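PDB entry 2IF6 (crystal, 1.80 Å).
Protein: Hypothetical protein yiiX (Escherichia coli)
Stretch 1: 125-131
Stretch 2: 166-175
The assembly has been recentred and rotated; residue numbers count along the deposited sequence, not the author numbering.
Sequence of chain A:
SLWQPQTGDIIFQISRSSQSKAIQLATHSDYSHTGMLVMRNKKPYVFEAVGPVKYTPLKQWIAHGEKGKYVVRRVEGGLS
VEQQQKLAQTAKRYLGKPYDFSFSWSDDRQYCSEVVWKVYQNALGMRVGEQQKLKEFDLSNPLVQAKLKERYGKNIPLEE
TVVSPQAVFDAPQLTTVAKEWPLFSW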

ATOM      1  N   GLY A 125       8.440 -15.025  -0.140  1.00 24.65           N
ATOM      2  CA  GLY A 125       8.547 -15.296   1.304  1.00 25.08           C
ATOM      3  C   GLY A 125       9.215 -14.181   2.089  1.00 24.63           C
ATOM      4  O   GLY A 125       9.835 -14.437   3.125  1.00 26.63           O
ATOM      5  N   MET A 126       9.098 -12.939   1.616  1.00 23.81           N
ATOM      6  CA  MET A 126       9.606 -11.773   2.337  1.00 23.60           C
ATOM      7  C   MET A 126       8.454 -11.125   3.098  1.00 23.63           C
ATOM      8  O   MET A 126       7.365 -10.966   2.550  1.00 24.16           O
ATOM      9  CB  MET A 126      10.195 -10.721   1.374  1.00 23.14           C
ATOM     10  CG  MET A 126      11.385 -11.173   0.513  1.00 24.62           C
ATOM     11  SD  MET A 126      12.042  -9.871  -0.595  1.00 24.44           S
ATOM     12  CE  MET A 126      11.787  -8.404   0.365  1.00 24.24           C
ATOM     13  N   ARG A 127       8.709 -10.741   4.347  1.00 22.67           N
ATOM     14  CA  ARG A 127       7.775  -9.934   5.120  1.00 22.64           C
ATOM     15  C   ARG A 127       8.232  -8.480   5.029  1.00 21.09           C
ATOM     16  O   ARG A 127       9.227  -8.067   5.654  1.00 20.10           O
ATOM     17  CB  ARG A 127       7.721 -10.418   6.571  1.00 22.41           C
ATOM     18  CG  ARG A 127       7.186 -11.870   6.726  1.00 24.48           C
ATOM     19  CD  ARG A 127       7.296 -12.370   8.185  1.00 26.47           C
ATOM     20  NE  ARG A 127       6.531 -11.536   9.118  1.00 33.65           N
ATOM     21  CZ  ARG A 127       5.288 -11.801   9.532  1.00 36.79           C
ATOM     22  NH1 ARG A 127       4.654 -12.897   9.124  1.00 38.32           N
ATOM     23  NH2 ARG A 127       4.679 -10.961  10.373  1.00 39.26           N
ATOM     24  N   VAL A 128       7.540  -7.714   4.200  1.00 19.52           N
ATOM     25  CA  VAL A 128       7.936  -6.343   3.916  1.00 19.22           C
ATOM     26  C   VAL A 128       7.091  -5.410   4.776  1.00 19.05           C
ATOM     27  O   VAL A 128       6.171  -4.765   4.292  1.00 19.23           O
ATOM     28  CB  VAL A 128       7.821  -6.009   2.402  1.00 19.29           C
ATOM     29  CG1 VAL A 128       8.318  -4.593   2.110  1.00 19.87           C
ATOM     30  CG2 VAL A 128       8.704  -6.993   1.569  1.00 19.60           C
ATOM     31  N   GLY A 129       7.415  -5.356   6.063  1.00 19.50           N
ATOM     32  CA  GLY A 129       6.623  -4.577   7.003  1.00 19.78           C
ATOM     33  C   GLY A 129       6.099  -5.341   8.194  1.00 20.17           C
ATOM     34  O   GLY A 129       5.744  -6.541   8.103  1.00 20.04           O
ATOM     35  N   GLU A 130       6.062  -4.640   9.330  1.00 20.61           N
ATOM     36  CA  GLU A 130       5.625  -5.221  10.584  1.00 22.35           C
ATOM     37  C   GLU A 130       4.089  -5.152  10.633  1.00 22.67           C
ATOM     38  O   GLU A 130       3.476  -4.174  10.179  1.00 22.24           O
ATOM     39  CB  GLU A 130       6.244  -4.477  11.775  1.00 22.65           C
ATOM     40  CG  GLU A 130       7.794  -4.534  11.857  1.00 27.71           C
ATOM     41  CD  GLU A 130       8.341  -5.975  11.870  1.00 33.10           C
ATOM     42  OE1 GLU A 130       8.136  -6.714  12.867  1.00 33.64           O
ATOM     43  OE2 GLU A 130       8.960  -6.372  10.860  1.00 36.36           O
ATOM     44  N   GLN A 131       3.478  -6.211  11.143  1.00 23.61           N
ATOM     45  CA  GLN A 131       2.044  -6.224  11.370  1.00 23.78           C
ATOM     46  C   GLN A 131       1.821  -5.789  12.799  1.00 23.26           C
ATOM     47  O   GLN A 131       2.653  -6.074  13.671  1.00 21.88           O
ATOM     48  CB  GLN A 131       1.496  -7.638  11.234  1.00 24.18           C
ATOM     49  CG  GLN A 131       1.590  -8.294   9.869  1.00 26.65           C
ATOM     50  CD  GLN A 131       1.153  -9.767   9.887  1.00 27.73           C
ATOM     51  OE1 GLN A 131       0.940 -10.363  10.950  1.00 36.03           O
ATOM     52  NE2 GLN A 131       1.011 -10.354   8.711  1.00 32.26           N
TER
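Stretch 2 166-175: QAVFDAPQLT

Small residues can let backbones approach closely where an irregular segment packs against the end of a helix, and the contact between residues 125-131 and 166-175 of yiiX is a compact example. The first stretch has no regular secondary structure; Gly125 opens it with positive phi, leaving a preceding helix, and the chain then runs mostly extended. The second stretch ends a helix at Phe169, leaves helical angles at Asp170, makes a type I turn from Ala171 to Leu174 and enters a strand at Leu174. The two stretches run in roughly opposite directions, so that Met126 lies by Gln173 and Glu130 by Ala167. The backbones come nearest at Gly129 and Val168, whose CA atoms are 4.3 Å apart.

So close an approach depends on glycine. Gly129 CA lies 3.4 Å from Ala167 O, and a CB here would point into the helix, tight against that oxygen and Val168 CA. Its phi/psi of 125/144 would also jam a CB against the preceding carbonyl, so local conformation and packing make the same demand. On the helix side, Ala167 is equally economical: its CB points toward the first stretch and rests 3.5 Å from Glu130 O. A water links the two backbones, accepting from Glu130 N (2.8 Å) and donating to Ala167 O (2.6 Å).

Val128 supplies the apolar centre. Although its CA-to-CB bond runs sideways, the t rotamer places Val128 CG1 among three partners: 3.4 Å from Ala171 CB, 3.8 Å from Val168 CG1 and 3.9 Å from Leu174 CD1. Val168 is also t, and Leu174 adopts the common m,t conformation. Val128 O makes a CA-H...O contact with Val168 CA at 3.5 Å but has no conventional hydrogen-bond partner in the model.

Gln173 combines an off-well chi2 with a well-aligned hydrogen bond. Its chi1 is m, but chi2 stands at 94°, between wells. In this bent form the amide reaches back to the first stretch, and Gln173 NE2 donates to Arg127 O at 3.0 Å with a nearly straight angle of 171°. Arg127 O also receives a weak hydrogen bond from Gly129 N at 3.3 Å. Met126 covers the aliphatic part of Gln173, and Met126 CE lies 3.8 Å from Gln173 CG; chi1 m and chi2 t extend the chain, and chi3 at 34° turns the terminal methyl out of a standard well. Arg127, by contrast, contributes its carbonyl while the end of its side chain leads away.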

ATOM      1  N   GLN A 166       2.764   3.057   5.980  1.00 15.90           N
ATOM      2  CA  GLN A 166       4.028   3.400   6.675  1.00 15.84           C
ATOM      3  C   GLN A 166       4.814   2.142   7.079  1.00 15.69           C
ATOM      4  O   GLN A 166       6.054   2.110   6.976  1.00 17.79           O
ATOM      5  CB  GLN A 166       3.766   4.291   7.915  1.00 16.40           C
ATOM      6  CG  GLN A 166       5.048   4.903   8.548  1.00 16.95           C
ATOM      7  CD  GLN A 166       5.861   5.802   7.594  1.00 20.98           C
ATOM      8  OE1 GLN A 166       5.325   6.706   6.974  1.00 21.57           O
ATOM      9  NE2 GLN A 166       7.177   5.551   7.501  1.00 21.48           N
ATOM     10  N   ALA A 167       4.110   1.115   7.549  1.00 14.15           N
ATOM     11  CA  ALA A 167       4.779  -0.133   7.925  1.00 14.39           C
ATOM     12  C   ALA A 167       5.539  -0.745   6.750  1.00 14.00           C
ATOM     13  O   ALA A 167       6.677  -1.145   6.929  1.00 14.15           O
ATOM     14  CB  ALA A 167       3.841  -1.109   8.519  1.00 15.06           C
ATOM     15  N   VAL A 168       4.942  -0.772   5.552  1.00 13.26           N
ATOM     16  CA  VAL A 168       5.649  -1.320   4.380  1.00 13.44           C
ATOM     17  C   VAL A 168       6.830  -0.437   4.050  1.00 13.61           C
ATOM     18  O   VAL A 168       7.936  -0.909   3.799  1.00 14.79           O
ATOM     19  CB  VAL A 168       4.744  -1.406   3.141  1.00 13.12           C
ATOM     20  CG1 VAL A 168       5.544  -1.955   1.923  1.00 13.33           C
ATOM     21  CG2 VAL A 168       3.513  -2.260   3.471  1.00 13.75           C
ATOM     22  N   PHE A 169       6.614   0.876   4.093  1.00 14.43           N
ATOM     23  CA  PHE A 169       7.700   1.782   3.762  1.00 14.83           C
ATOM     24  C   PHE A 169       8.940   1.520   4.592  1.00 14.22           C
ATOM     25  O   PHE A 169      10.054   1.567   4.069  1.00 15.30           O
ATOM     26  CB  PHE A 169       7.266   3.243   3.988  1.00 14.95           C
ATOM     27  CG  PHE A 169       8.293   4.246   3.547  1.00 16.70           C
ATOM     28  CD1 PHE A 169       8.232   4.788   2.251  1.00 15.57           C
ATOM     29  CD2 PHE A 169       9.319   4.656   4.403  1.00 17.89           C
ATOM     30  CE1 PHE A 169       9.168   5.686   1.813  1.00 16.22           C
ATOM     31  CE2 PHE A 169      10.277   5.580   3.962  1.00 18.51           C
ATOM     32  CZ  PHE A 169      10.206   6.096   2.673  1.00 17.76           C
ATOM     33  N   ASP A 170       8.750   1.286   5.887  1.00 15.16           N
ATOM     34  CA  ASP A 170       9.833   1.156   6.865  1.00 16.07           C
ATOM     35  C   ASP A 170      10.391  -0.260   6.946  1.00 16.91           C
ATOM     36  O   ASP A 170      11.206  -0.567   7.846  1.00 17.31           O
ATOM     37  CB  ASP A 170       9.291   1.521   8.238  1.00 15.57           C
ATOM     38  CG  ASP A 170       9.130   3.017   8.427  1.00 19.94           C
ATOM     39  OD1 ASP A 170       9.819   3.809   7.737  1.00 24.00           O
ATOM     40  OD2 ASP A 170       8.335   3.369   9.307  1.00 24.33           O
ATOM     41  N   ALA A 171       9.946  -1.125   6.043  1.00 16.09           N
ATOM     42  CA  ALA A 171      10.485  -2.482   5.963  1.00 16.15           C
ATOM     43  C   ALA A 171      12.026  -2.439   5.802  1.00 16.54           C
ATOM     44  O   ALA A 171      12.546  -1.567   5.086  1.00 17.49           O
ATOM     45  CB  ALA A 171       9.838  -3.227   4.831  1.00 15.12           C
ATOM     46  N   PRO A 172      12.749  -3.341   6.492  1.00 17.60           N
ATOM     47  CA  PRO A 172      14.218  -3.270   6.497  1.00 18.12           C
ATOM     48  C   PRO A 172      14.900  -3.520   5.148  1.00 18.80           C
ATOM     49  O   PRO A 172      15.995  -2.998   4.903  1.00 19.08           O
ATOM     50  CB  PRO A 172      14.643  -4.324   7.520  1.00 18.49           C
ATOM     51  CG  PRO A 172      13.519  -5.224   7.651  1.00 20.08           C
ATOM     52  CD  PRO A 172      12.251  -4.432   7.359  1.00 17.55           C
ATOM     53  N   GLN A 173      14.228  -4.273   4.283  1.00 19.24           N
ATOM     54  CA  GLN A 173      14.798  -4.641   2.971  1.00 19.47           C
ATOM     55  C   GLN A 173      14.927  -3.449   2.012  1.00 19.28           C
ATOM     56  O   GLN A 173      15.696  -3.527   1.036  1.00 19.52           O
ATOM     57  CB  GLN A 173      13.994  -5.791   2.331  1.00 18.63           C
ATOM     58  CG  GLN A 173      13.807  -6.999   3.242  1.00 19.99           C
ATOM     59  CD  GLN A 173      12.494  -6.965   4.034  1.00 21.86           C
ATOM     60  OE1 GLN A 173      12.020  -5.894   4.432  1.00 24.25           O
ATOM     61  NE2 GLN A 173      11.919  -8.140   4.283  1.00 21.65           N
ATOM     62  N   LEU A 174      14.255  -2.334   2.321  1.00 18.10           N
ATOM     63  CA  LEU A 174      13.943  -1.352   1.301  1.00 17.67           C
ATOM     64  C   LEU A 174      14.887  -0.184   1.288  1.00 16.84           C
ATOM     65  O   LEU A 174      15.405   0.189   2.326  1.00 17.79           O
ATOM     66  CB  LEU A 174      12.481  -0.884   1.437  1.00 16.08           C
ATOM     67  CG  LEU A 174      11.345  -1.880   1.303  1.00 16.89           C
ATOM     68  CD1 LEU A 174      10.016  -1.134   1.369  1.00 13.25           C
ATOM     69  CD2 LEU A 174      11.484  -2.672   0.035  1.00 18.19           C
ATOM     70  N   THR A 175      15.133   0.361   0.112  1.00 17.30           N
ATOM     71  CA  THR A 175      15.844   1.608   0.000  1.00 18.39           C
ATOM     72  C   THR A 175      15.024   2.522  -0.910  1.00 17.64           C
ATOM     73  O   THR A 175      14.260   2.019  -1.736  1.00 18.05           O
ATOM     74  CB  THR A 175      17.277   1.359  -0.629  1.00 19.68           C
ATOM     75  OG1 THR A 175      18.028   2.557  -0.554  1.00 24.62           O
ATOM     76  CG2 THR A 175      17.197   0.945  -2.102  1.00 20.58           C
TER
HETATM   77  O   HOH W   1       7.331  -2.101   9.253  1.00 20.18           O